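Enoyl-CoA hydratase (Mycobacterium tuberculosis, PDB 5KJP) probably catalyses the reversible addition of water to the double bond of 2-enoyl-CoA thioesters in fatty acid metabolism. Local coordinates at residues 17-20 against 25-28; 86-89 against 93-96; 102-107 against 202-207; 184-189 against 194-199. One frame throughout, in Å; residues are numbered along the deposited sequence.

Interaction 1 (17-20 against 25-28); sequences VLVE and ILII
The flat groups here are the peptides of Glu20 and Ile27, which meet within the sheet as an antiparallel hydrogen-bonded pair. Glu20 N donates to Ile27 O over 2.9 Å, and that donor lies in the carbonyl plane. In return Ile27 N gives its hydrogen to Glu20 O at 2.7 Å, short and nearly straight, with 165° at the hydrogen. Both backbone groups of Glu20 are thus used on the same partner, which fixes the register. Beside them Val19 and Ile28 form the next, non-hydrogen-bonded pair, where two CA-H groups fill in: Val19 CA comes to 3.4 Å from Ile27 O, and Ile28 CA approaches Leu18 O just as closely.

On one face lie Val19 and Ile28, with Val17 and Leu26 beside them. The tight spot is Val19 CG1 on Leu26 CD1, 3.4 Å, closer than ordinary carbon contact. Val19 reaches it because CG1 sits opposite its own backbone N (chi1 173°), next to the carbonyl carbon, while the leucine comes at it slantwise. Farther along, Val17 CG1 touches Ile28 CG2 at 3.6 Å, the two side chains running alongside each other in the same direction. Gln53, Ala50 and Met51 of helix 41-56 close over this face.

Glu20 and Ile27 point to the other face. There Ile27 meets Leu194 of helix 193-205, while the Glu20 carboxylate makes a salt bridge to Arg22. This is a two-stranded beta hairpin that starts the crotonase-type sheet: strand 17-22 is its outermost strand in the chain, and strand 25-30 pairs in parallel with strand 62-67 on its other side.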
loop_
_atom_site.group_PDB
_atom_site.type_symbol
_atom_site.label_atom_id
_atom_site.label_comp_id
_atom_site.label_asym_id
_atom_site.label_seq_id
_atom_site.Cartn_x
_atom_site.Cartn_y
_atom_site.Cartn_z
ATOM N N VAL A 17 31.172 -12.576 8.320
ATOM C CA VAL A 17 29.808 -12.696 8.823
ATOM C C VAL A 17 29.831 -13.571 10.071
ATOM O O VAL A 17 30.273 -14.721 10.027
ATOM C CB VAL A 17 28.837 -13.299 7.783
ATOM C CG1 VAL A 17 27.458 -13.504 8.404
ATOM C CG2 VAL A 17 28.735 -12.393 6.562
ATOM N N LEU A 18 29.379 -13.018 11.191
ATOM C CA LEU A 18 29.347 -13.772 12.435
ATOM C C LEU A 18 27.948 -14.313 12.667
ATOM O O LEU A 18 26.957 -13.662 12.322
ATOM C CB LEU A 18 29.781 -12.899 13.610
ATOM C CG LEU A 18 31.170 -12.283 13.487
ATOM C CD1 LEU A 18 31.349 -11.212 14.546
ATOM C CD2 LEU A 18 32.231 -13.367 13.620
ATOM N N VAL A 19 27.874 -15.504 13.249
ATOM C CA VAL A 19 26.594 -16.142 13.515
ATOM C C VAL A 19 26.564 -16.685 14.937
ATOM O O VAL A 19 27.479 -17.394 15.357
ATOM C CB VAL A 19 26.316 -17.278 12.506
ATOM C CG1 VAL A 19 25.086 -18.028 12.886
ATOM C CG2 VAL A 19 26.155 -16.715 11.096
ATOM N N GLU A 20 25.516 -16.338 15.676
ATOM C CA GLU A 20 25.329 -16.836 17.032
ATOM C C GLU A 20 23.908 -17.325 17.233
ATOM O O GLU A 20 22.952 -16.627 16.901
ATOM C CB GLU A 20 25.645 -15.752 18.061
ATOM C CG GLU A 20 25.495 -16.226 19.498
ATOM C CD GLU A 20 25.423 -15.083 20.493
ATOM O OE1 GLU A 20 25.772 -13.941 20.121
ATOM O OE2 GLU A 20 25.018 -15.332 21.651
ATOM N N ILE A 25 16.746 -18.435 18.138
ATOM C CA ILE A 25 17.010 -17.247 17.334
ATOM C C ILE A 25 18.425 -17.280 16.770
ATOM O O ILE A 25 19.397 -17.482 17.504
ATOM C CB ILE A 25 16.812 -15.956 18.154
ATOM C CG1 ILE A 25 15.350 -15.828 18.588
ATOM C CG2 ILE A 25 17.219 -14.728 17.341
ATOM C CD1 ILE A 25 15.152 -14.938 19.798
ATOM N N LEU A 26 18.545 -17.085 15.463
ATOM C CA LEU A 26 19.861 -16.993 14.853
ATOM C C LEU A 26 20.248 -15.531 14.659
ATOM O O LEU A 26 19.608 -14.810 13.895
ATOM C CB LEU A 26 19.896 -17.733 13.514
ATOM C CG LEU A 26 21.325 -18.001 13.013
ATOM C CD1 LEU A 26 22.005 -19.039 13.912
ATOM C CD2 LEU A 26 21.357 -18.423 11.543
ATOM N N ILE A 27 21.291 -15.086 15.352
ATOM C CA ILE A 27 21.760 -13.709 15.188
ATOM C C ILE A 27 22.933 -13.653 14.210
ATOM O O ILE A 27 23.990 -14.248 14.444
ATOM C CB ILE A 27 22.175 -13.086 16.525
ATOM C CG1 ILE A 27 21.029 -13.210 17.537
ATOM C CG2 ILE A 27 22.587 -11.622 16.329
ATOM C CD1 ILE A 27 21.387 -12.699 18.905
ATOM N N ILE A 28 22.721 -12.930 13.117
ATOM C CA ILE A 28 23.675 -12.837 12.016
ATOM C C ILE A 28 24.245 -11.427 11.971
ATOM O O ILE A 28 23.500 -10.453 11.827
ATOM C CB ILE A 28 23.007 -13.160 10.661
ATOM C CG1 ILE A 28 22.221 -14.475 10.749
ATOM C CG2 ILE A 28 24.047 -13.195 9.539
ATOM C CD1 ILE A 28 21.146 -14.621 9.679
#

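Interaction 2 (86-89 against 93-96); sequences NVVV and GLGF
Val89 and Gly93 pair across a small, weakly bonded beta hairpin, with three residues between the paired positions. It is a separate element, not part of the six-stranded sheet of this crotonase-family chain.

Backbone hydrogen bonds come first. Gly93 N reaches Val89 O at 2.7 Å, with the donor in the carbonyl plane. The return bond, Val89 N to Gly93 O, is 3.0 Å long and less well aimed: its donor stands 37° above the plane of the acceptor carbonyl. That same Gly93 O also faces Val88 CA at 3.6 Å in a CA-H contact. Gly93 works here with a positive phi of 80°, a backbone shape that favours glycine, and the chain then bends at once, since Leu94 is the centre of an inverse gamma turn.

Polar partners from outside the hairpin bond to both ends. Ser44 OG, on helix 41-56, is hydrogen-bonded to both Val87 O and Gly95 N, and so ties the entry of one strand to the exit of the other. Leu94 N is taken up by Thr97 OG1.

Apolar contacts complete the hairpin. Val88 lays its CG1 over the backbone of Gly93, about 4.0 Å from Gly93 CA. Met76 packs against Val87, Val88 and Leu94 alike. Leu94 swings CG away from its backbone N (chi1 -165°), and this brings the end of the side chain back across to the other strand. There Leu94 CD1 lies 3.6 Å from Val87 CG1, the two side chains running alongside and pointing the same way.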
loop_
_atom_site.group_PDB
_atom_site.type_symbol
_atom_site.label_atom_id
_atom_site.label_comp_id
_atom_site.label_asym_id
_atom_site.label_seq_id
_atom_site.Cartn_x
_atom_site.Cartn_y
_atom_site.Cartn_z
ATOM N N ASN A 86 32.819 -12.298 -6.766
ATOM C CA ASN A 86 31.482 -12.803 -7.048
ATOM C C ASN A 86 30.531 -12.387 -5.938
ATOM O O ASN A 86 30.223 -13.172 -5.040
ATOM C CB ASN A 86 31.484 -14.326 -7.204
ATOM C CG ASN A 86 30.167 -14.856 -7.750
ATOM O OD1 ASN A 86 29.410 -14.127 -8.393
ATOM N ND2 ASN A 86 29.888 -16.128 -7.496
ATOM N N VAL A 87 30.075 -11.142 -6.007
ATOM C CA VAL A 87 29.253 -10.564 -4.953
ATOM C C VAL A 87 27.776 -10.862 -5.165
ATOM O O VAL A 87 27.093 -11.332 -4.254
ATOM C CB VAL A 87 29.446 -9.040 -4.862
ATOM C CG1 VAL A 87 28.718 -8.498 -3.639
ATOM C CG2 VAL A 87 30.923 -8.701 -4.795
ATOM N N VAL A 88 27.277 -10.578 -6.362
ATOM C CA VAL A 88 25.882 -10.868 -6.677
ATOM C C VAL A 88 25.790 -12.284 -7.224
ATOM O O VAL A 88 26.086 -12.531 -8.393
ATOM C CB VAL A 88 25.290 -9.872 -7.688
ATOM C CG1 VAL A 88 23.817 -10.183 -7.933
ATOM C CG2 VAL A 88 25.453 -8.442 -7.181
ATOM N N VAL A 89 25.388 -13.212 -6.367
ATOM C CA VAL A 89 25.433 -14.630 -6.700
ATOM C C VAL A 89 24.160 -15.103 -7.400
ATOM O O VAL A 89 23.050 -14.860 -6.925
ATOM C CB VAL A 89 25.662 -15.475 -5.434
ATOM C CG1 VAL A 89 25.581 -16.962 -5.755
ATOM C CG2 VAL A 89 27.004 -15.116 -4.806
ATOM N N GLY A 93 21.324 -13.518 -5.309
ATOM C CA GLY A 93 21.461 -12.072 -5.344
ATOM C C GLY A 93 22.538 -11.567 -4.399
ATOM O O GLY A 93 23.594 -12.186 -4.245
ATOM N N LEU A 94 22.272 -10.427 -3.770
ATOM C CA LEU A 94 23.194 -9.858 -2.806
ATOM C C LEU A 94 22.981 -10.560 -1.477
ATOM O O LEU A 94 22.155 -10.142 -0.666
ATOM C CB LEU A 94 22.984 -8.346 -2.672
ATOM C CG LEU A 94 24.087 -7.551 -1.969
ATOM C CD1 LEU A 94 25.347 -7.513 -2.827
ATOM C CD2 LEU A 94 23.612 -6.138 -1.616
ATOM N N GLY A 95 23.707 -11.651 -1.268
ATOM C CA GLY A 95 23.499 -12.473 -0.094
ATOM C C GLY A 95 22.249 -13.328 -0.216
ATOM O O GLY A 95 22.340 -14.545 -0.375
ATOM N N PHE A 96 21.083 -12.690 -0.154
ATOM C CA PHE A 96 19.816 -13.411 -0.168
ATOM C C PHE A 96 18.671 -12.582 -0.767
ATOM O O PHE A 96 17.508 -12.956 -0.649
ATOM C CB PHE A 96 19.446 -13.847 1.258
ATOM C CG PHE A 96 19.263 -12.696 2.214
ATOM C CD1 PHE A 96 20.356 -12.122 2.855
ATOM C CD2 PHE A 96 17.998 -12.172 2.457
ATOM C CE1 PHE A 96 20.189 -11.049 3.725
ATOM C CE2 PHE A 96 17.823 -11.102 3.324
ATOM C CZ PHE A 96 18.917 -10.538 3.960
#

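Interaction 3 (102-107 against 202-207); sequences TKPLIA and EKITAN
Helix 193-205 lies against one face of the central beta sheet of the crotonase-type fold, and Ile204 near its C-terminal end bears down on Pro104, just before strand 105-109, and Ile106 within it. The contact is made by these three side chains alone, and all of them are buried.

Ile204 meets them with two branches. Its CG2 meets the proline ring at the CG corner, 4.2 Å from Pro104 CG, and the ring and the isoleucine pass one another running in opposite senses. The longer branch goes to the other partner: CG1 lies opposite the carbonyl carbon (chi1 -63°) and next to the backbone N, and the chain then extends so that CD1 ends 4.5 Å from Ile106 CD1. One isoleucine therefore spans two residues two apart in the chain, one just before the strand and one in it, both with CB directed at the helix. Pro104 and Ile204 keep their CA atoms 8.4 Å apart, so the backbones stay well separated and only the side chains fill the distance. The distances are those of relaxed van der Waals contact, with little area shared between the two segments.

Around this point the layers close in. Val62 of strand 62-67 and Leu126 of strand 126-130, which flank strand 105-109, each touch both Ile106 and Ile204, while Val212 of helix 209-221 reaches Pro104 and Ile204. A second subunit completes the surroundings: its Leu168 packs on Pro104 and its Thr169 on Ile204, and beside them Lys203 makes a salt bridge to Asp171 of that subunit. The contact thus sits between sheet, two helices and a subunit interface.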
loop_
_atom_site.group_PDB
_atom_site.type_symbol
_atom_site.label_atom_id
_atom_site.label_comp_id
_atom_site.label_asym_id
_atom_site.label_seq_id
_atom_site.Cartn_x
_atom_site.Cartn_y
_atom_site.Cartn_z
ATOM N N THR A 102 12.725 -18.838 4.264
ATOM C CA THR A 102 11.381 -19.306 4.573
ATOM C C THR A 102 10.935 -18.838 5.958
ATOM O O THR A 102 9.820 -18.348 6.135
ATOM C CB THR A 102 11.324 -20.831 4.492
ATOM O OG1 THR A 102 11.633 -21.231 3.150
ATOM C CG2 THR A 102 9.943 -21.356 4.887
ATOM N N LYS A 103 11.821 -18.983 6.934
ATOM C CA LYS A 103 11.526 -18.564 8.300
ATOM C C LYS A 103 11.629 -17.037 8.423
ATOM O O LYS A 103 12.245 -16.395 7.577
ATOM C CB LYS A 103 12.469 -19.274 9.272
ATOM C CG LYS A 103 12.213 -20.777 9.340
ATOM C CD LYS A 103 13.225 -21.496 10.232
ATOM C CE LYS A 103 13.025 -23.002 10.164
ATOM N NZ LYS A 103 14.148 -23.742 10.804
ATOM N N PRO A 104 11.011 -16.448 9.464
ATOM C CA PRO A 104 11.042 -14.984 9.584
ATOM C C PRO A 104 12.448 -14.419 9.801
ATOM O O PRO A 104 13.290 -15.004 10.492
ATOM C CB PRO A 104 10.152 -14.706 10.807
ATOM C CG PRO A 104 9.292 -15.915 10.939
ATOM C CD PRO A 104 10.147 -17.064 10.487
ATOM N N LEU A 105 12.687 -13.277 9.171
ATOM C CA LEU A 105 13.943 -12.565 9.283
ATOM C C LEU A 105 13.680 -11.124 9.686
ATOM O O LEU A 105 12.890 -10.420 9.051
ATOM C CB LEU A 105 14.709 -12.616 7.960
ATOM C CG LEU A 105 15.997 -11.799 7.886
ATOM C CD1 LEU A 105 17.049 -12.307 8.883
ATOM C CD2 LEU A 105 16.527 -11.817 6.457
ATOM N N ILE A 106 14.353 -10.695 10.743
ATOM C CA ILE A 106 14.271 -9.319 11.216
ATOM C C ILE A 106 15.594 -8.611 10.949
ATOM O O ILE A 106 16.652 -9.140 11.285
ATOM C CB ILE A 106 13.973 -9.265 12.732
ATOM C CG1 ILE A 106 12.663 -9.988 13.053
ATOM C CG2 ILE A 106 13.949 -7.816 13.229
ATOM C CD1 ILE A 106 12.572 -10.465 14.499
ATOM N N ALA A 107 15.543 -7.426 10.344
ATOM C CA ALA A 107 16.751 -6.615 10.220
ATOM C C ALA A 107 16.845 -5.628 11.384
ATOM O O ALA A 107 15.900 -4.879 11.644
ATOM C CB ALA A 107 16.770 -5.876 8.878
ATOM N N GLU A 202 11.662 -13.015 19.966
ATOM C CA GLU A 202 11.184 -13.894 21.032
ATOM C C GLU A 202 9.656 -13.978 21.037
ATOM O O GLU A 202 9.094 -15.030 21.340
ATOM C CB GLU A 202 11.705 -13.432 22.398
ATOM C CG GLU A 202 13.167 -13.815 22.636
ATOM C CD GLU A 202 13.746 -13.243 23.916
ATOM O OE1 GLU A 202 13.081 -12.404 24.559
ATOM O OE2 GLU A 202 14.873 -13.643 24.283
ATOM N N LYS A 203 8.984 -12.883 20.691
ATOM C CA LYS A 203 7.529 -12.917 20.589
ATOM C C LYS A 203 7.100 -13.884 19.483
ATOM O O LYS A 203 6.143 -14.645 19.640
ATOM C CB LYS A 203 6.967 -11.514 20.340
ATOM C CG LYS A 203 7.083 -10.595 21.555
ATOM C CD LYS A 203 6.886 -9.126 21.198
ATOM C CE LYS A 203 5.425 -8.803 20.925
ATOM N NZ LYS A 203 4.518 -9.191 22.043
ATOM N N ILE A 204 7.834 -13.878 18.376
ATOM C CA ILE A 204 7.512 -14.751 17.256
ATOM C C ILE A 204 7.902 -16.216 17.516
ATOM O O ILE A 204 7.156 -17.136 17.158
ATOM C CB ILE A 204 8.186 -14.239 15.972
ATOM C CG1 ILE A 204 7.631 -12.853 15.622
ATOM C CG2 ILE A 204 7.941 -15.198 14.829
ATOM C CD1 ILE A 204 8.428 -12.125 14.537
ATOM N N THR A 205 9.047 -16.447 18.158
ATOM C CA THR A 205 9.461 -17.820 18.450
ATOM C C THR A 205 8.546 -18.484 19.480
ATOM O O THR A 205 8.513 -19.709 19.590
ATOM C CB THR A 205 10.925 -17.900 18.955
ATOM O OG1 THR A 205 11.054 -17.183 20.188
ATOM C CG2 THR A 205 11.880 -17.312 17.933
ATOM N N ALA A 206 7.798 -17.678 20.232
ATOM C CA ALA A 206 6.884 -18.219 21.230
ATOM C C ALA A 206 5.615 -18.757 20.577
ATOM O O ALA A 206 4.838 -19.469 21.211
ATOM C CB ALA A 206 6.532 -17.159 22.271
ATOM N N ASN A 207 5.406 -18.406 19.312
ATOM C CA ASN A 207 4.202 -18.825 18.609
ATOM C C ASN A 207 4.457 -20.105 17.815
ATOM O O ASN A 207 5.602 -20.526 17.674
ATOM C CB ASN A 207 3.705 -17.687 17.715
ATOM C CG ASN A 207 3.207 -16.503 18.534
ATOM O OD1 ASN A 207 2.807 -16.668 19.685
ATOM N ND2 ASN A 207 3.246 -15.305 17.954
#

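Interaction 4 (184-189 against 194-199); sequences VNVLAE and LDAAIA
Ala196 CB is the single point on helix 194-199 that meets the strand, and two side chains come to it. Ala188 CB stands 4.0 Å from Ala196 CB, methyl against methyl, both CB atoms directed at the opposite segment. Val186 adds its CG1 at 4.2 Å from Ala196 CB. That branch is available because it lies opposite the valine's own backbone N (chi1 174°). Val186 and Ala188 are two apart on strand 186-188 and so present themselves on the same side, whereas Leu187 between them turns its CB away, and its side chain packs on Ala175, Glu176 and His179 of helix 175-180.

One step out, the helix is held in shape by its own backbone: Ile198 N is bonded to Leu194 O at 2.8 Å, and Ala199 N to Asp195 O at 3.1 Å, so Ala196 is presented from a regular turn. The strand is set by strand 126-130, where Ala129 shares backbone hydrogen bonds with both Val186 and Ala188, and Val128 there packs on Val186 and Ala196 together. Further out still, Asn185 OD1 accepts from Ile127 N, while its ND2 is hydrogen-bonded to Glu165 OE1 and Ala161 O, both of a second subunit, tying the start of this strand to the trimer interface.

Chemically the contact is dispersion between a few methyl groups, and it is small. Because a methyl is all that Ala188 and Ala196 carry, their CA atoms come within 6.5 Å, so helix 193-205 can lie close over the outermost strand of the sheet within this chain, straight after the short turn that joins them.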
loop_
_atom_site.group_PDB
_atom_site.type_symbol
_atom_site.label_atom_id
_atom_site.label_comp_id
_atom_site.label_asym_id
_atom_site.label_seq_id
_atom_site.Cartn_x
_atom_site.Cartn_y
_atom_site.Cartn_z
ATOM N N VAL A 184 9.609 0.752 8.939
ATOM C CA VAL A 184 10.221 0.338 10.193
ATOM C C VAL A 184 9.131 -0.069 11.183
ATOM O O VAL A 184 8.230 0.713 11.487
ATOM C CB VAL A 184 11.092 1.466 10.798
ATOM C CG1 VAL A 184 11.458 1.148 12.239
ATOM C CG2 VAL A 184 12.355 1.695 9.946
ATOM N N ASN A 185 9.212 -1.301 11.670
ATOM C CA ASN A 185 8.257 -1.814 12.647
ATOM C C ASN A 185 8.443 -1.216 14.035
ATOM O O ASN A 185 7.480 -0.826 14.699
ATOM C CB ASN A 185 8.378 -3.335 12.733
ATOM C CG ASN A 185 8.015 -4.012 11.436
ATOM O OD1 ASN A 185 8.859 -4.196 10.552
ATOM N ND2 ASN A 185 6.747 -4.374 11.304
ATOM N N VAL A 186 9.696 -1.162 14.469
ATOM C CA VAL A 186 10.037 -0.735 15.815
ATOM C C VAL A 186 11.171 0.280 15.773
ATOM O O VAL A 186 12.225 0.015 15.190
ATOM C CB VAL A 186 10.462 -1.945 16.693
ATOM C CG1 VAL A 186 10.957 -1.478 18.071
ATOM C CG2 VAL A 186 9.310 -2.950 16.824
ATOM N N LEU A 187 10.945 1.447 16.367
ATOM C CA LEU A 187 12.009 2.424 16.557
ATOM C C LEU A 187 12.689 2.165 17.887
ATOM O O LEU A 187 12.020 2.056 18.915
ATOM C CB LEU A 187 11.466 3.849 16.525
ATOM C CG LEU A 187 11.185 4.481 15.171
ATOM C CD1 LEU A 187 10.453 5.802 15.391
ATOM C CD2 LEU A 187 12.495 4.689 14.406
ATOM N N ALA A 188 14.012 2.066 17.865
ATOM C CA ALA A 188 14.775 1.782 19.072
ATOM C C ALA A 188 15.671 2.958 19.430
ATOM O O ALA A 188 16.019 3.765 18.568
ATOM C CB ALA A 188 15.612 0.513 18.886
ATOM N N GLU A 189 16.025 3.068 20.709
ATOM C CA GLU A 189 17.048 4.020 21.123
ATOM C C GLU A 189 18.341 3.654 20.400
ATOM O O GLU A 189 18.595 2.473 20.158
ATOM C CB GLU A 189 17.246 4.005 22.645
ATOM C CG GLU A 189 16.082 4.595 23.439
ATOM C CD GLU A 189 15.693 5.971 22.946
ATOM O OE1 GLU A 189 16.587 6.836 22.841
ATOM O OE2 GLU A 189 14.499 6.184 22.650
ATOM N N LEU A 194 19.385 -4.070 18.204
ATOM C CA LEU A 194 19.487 -5.525 18.300
ATOM C C LEU A 194 18.672 -6.077 19.480
ATOM O O LEU A 194 17.979 -7.083 19.341
ATOM C CB LEU A 194 20.952 -5.955 18.421
ATOM C CG LEU A 194 21.221 -7.453 18.594
ATOM C CD1 LEU A 194 20.487 -8.266 17.532
ATOM C CD2 LEU A 194 22.718 -7.731 18.547
ATOM N N ASP A 195 18.748 -5.426 20.639
ATOM C CA ASP A 195 17.957 -5.870 21.786
ATOM C C ASP A 195 16.457 -5.757 21.517
ATOM O O ASP A 195 15.687 -6.647 21.877
ATOM C CB ASP A 195 18.321 -5.080 23.041
ATOM C CG ASP A 195 19.308 -5.822 23.934
ATOM O OD1 ASP A 195 19.557 -7.022 23.690
ATOM O OD2 ASP A 195 19.820 -5.203 24.887
ATOM N N ALA A 196 16.036 -4.665 20.889
ATOM C CA ALA A 196 14.631 -4.531 20.521
ATOM C C ALA A 196 14.230 -5.648 19.551
ATOM O O ALA A 196 13.139 -6.220 19.660
ATOM C CB ALA A 196 14.358 -3.161 19.908
ATOM N N ALA A 197 15.119 -5.961 18.614
ATOM C CA ALA A 197 14.863 -7.019 17.631
ATOM C C ALA A 197 14.780 -8.403 18.287
ATOM O O ALA A 197 13.977 -9.241 17.878
ATOM C CB ALA A 197 15.939 -7.006 16.545
ATOM N N ILE A 198 15.607 -8.648 19.301
ATOM C CA ILE A 198 15.545 -9.915 20.016
ATOM C C ILE A 198 14.196 -10.048 20.726
ATOM O O ILE A 198 13.583 -11.120 20.716
ATOM C CB ILE A 198 16.709 -10.055 21.026
ATOM C CG1 ILE A 198 18.036 -10.208 20.281
ATOM C CG2 ILE A 198 16.491 -11.251 21.950
ATOM C CD1 ILE A 198 19.262 -10.043 21.176
ATOM N N ALA A 199 13.717 -8.952 21.311
ATOM C CA ALA A 199 12.402 -8.956 21.951
ATOM C C ALA A 199 11.314 -9.315 20.944
ATOM O O ALA A 199 10.429 -10.126 21.233
ATOM C CB ALA A 199 12.113 -7.606 22.597
#

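Interactions 1, 3 and 4 all belong to the six-stranded sheet: the hairpin of interaction 1 lies at one end, strand 186-188 of interaction 4 at the other, and interaction 3 between them. Helix 193-205 serves both 3 and 4, with interaction 4 nested inside the chain loop that 3 closes, and it also touches Ile25 and Ile27 of interaction 1. Interactions 2 and 3 are buried, though Val88 of interaction 2 is exposed, whereas 1 and 4 are partly buried. Interaction 2 is a separate hairpin, linked to 3 through Phe96 packing on Leu105. Interactions 1 and 2 combine backbone hydrogen bonds with apolar side-chain contacts; 3 and 4, helix on sheet, rely wholly on apolar side chains.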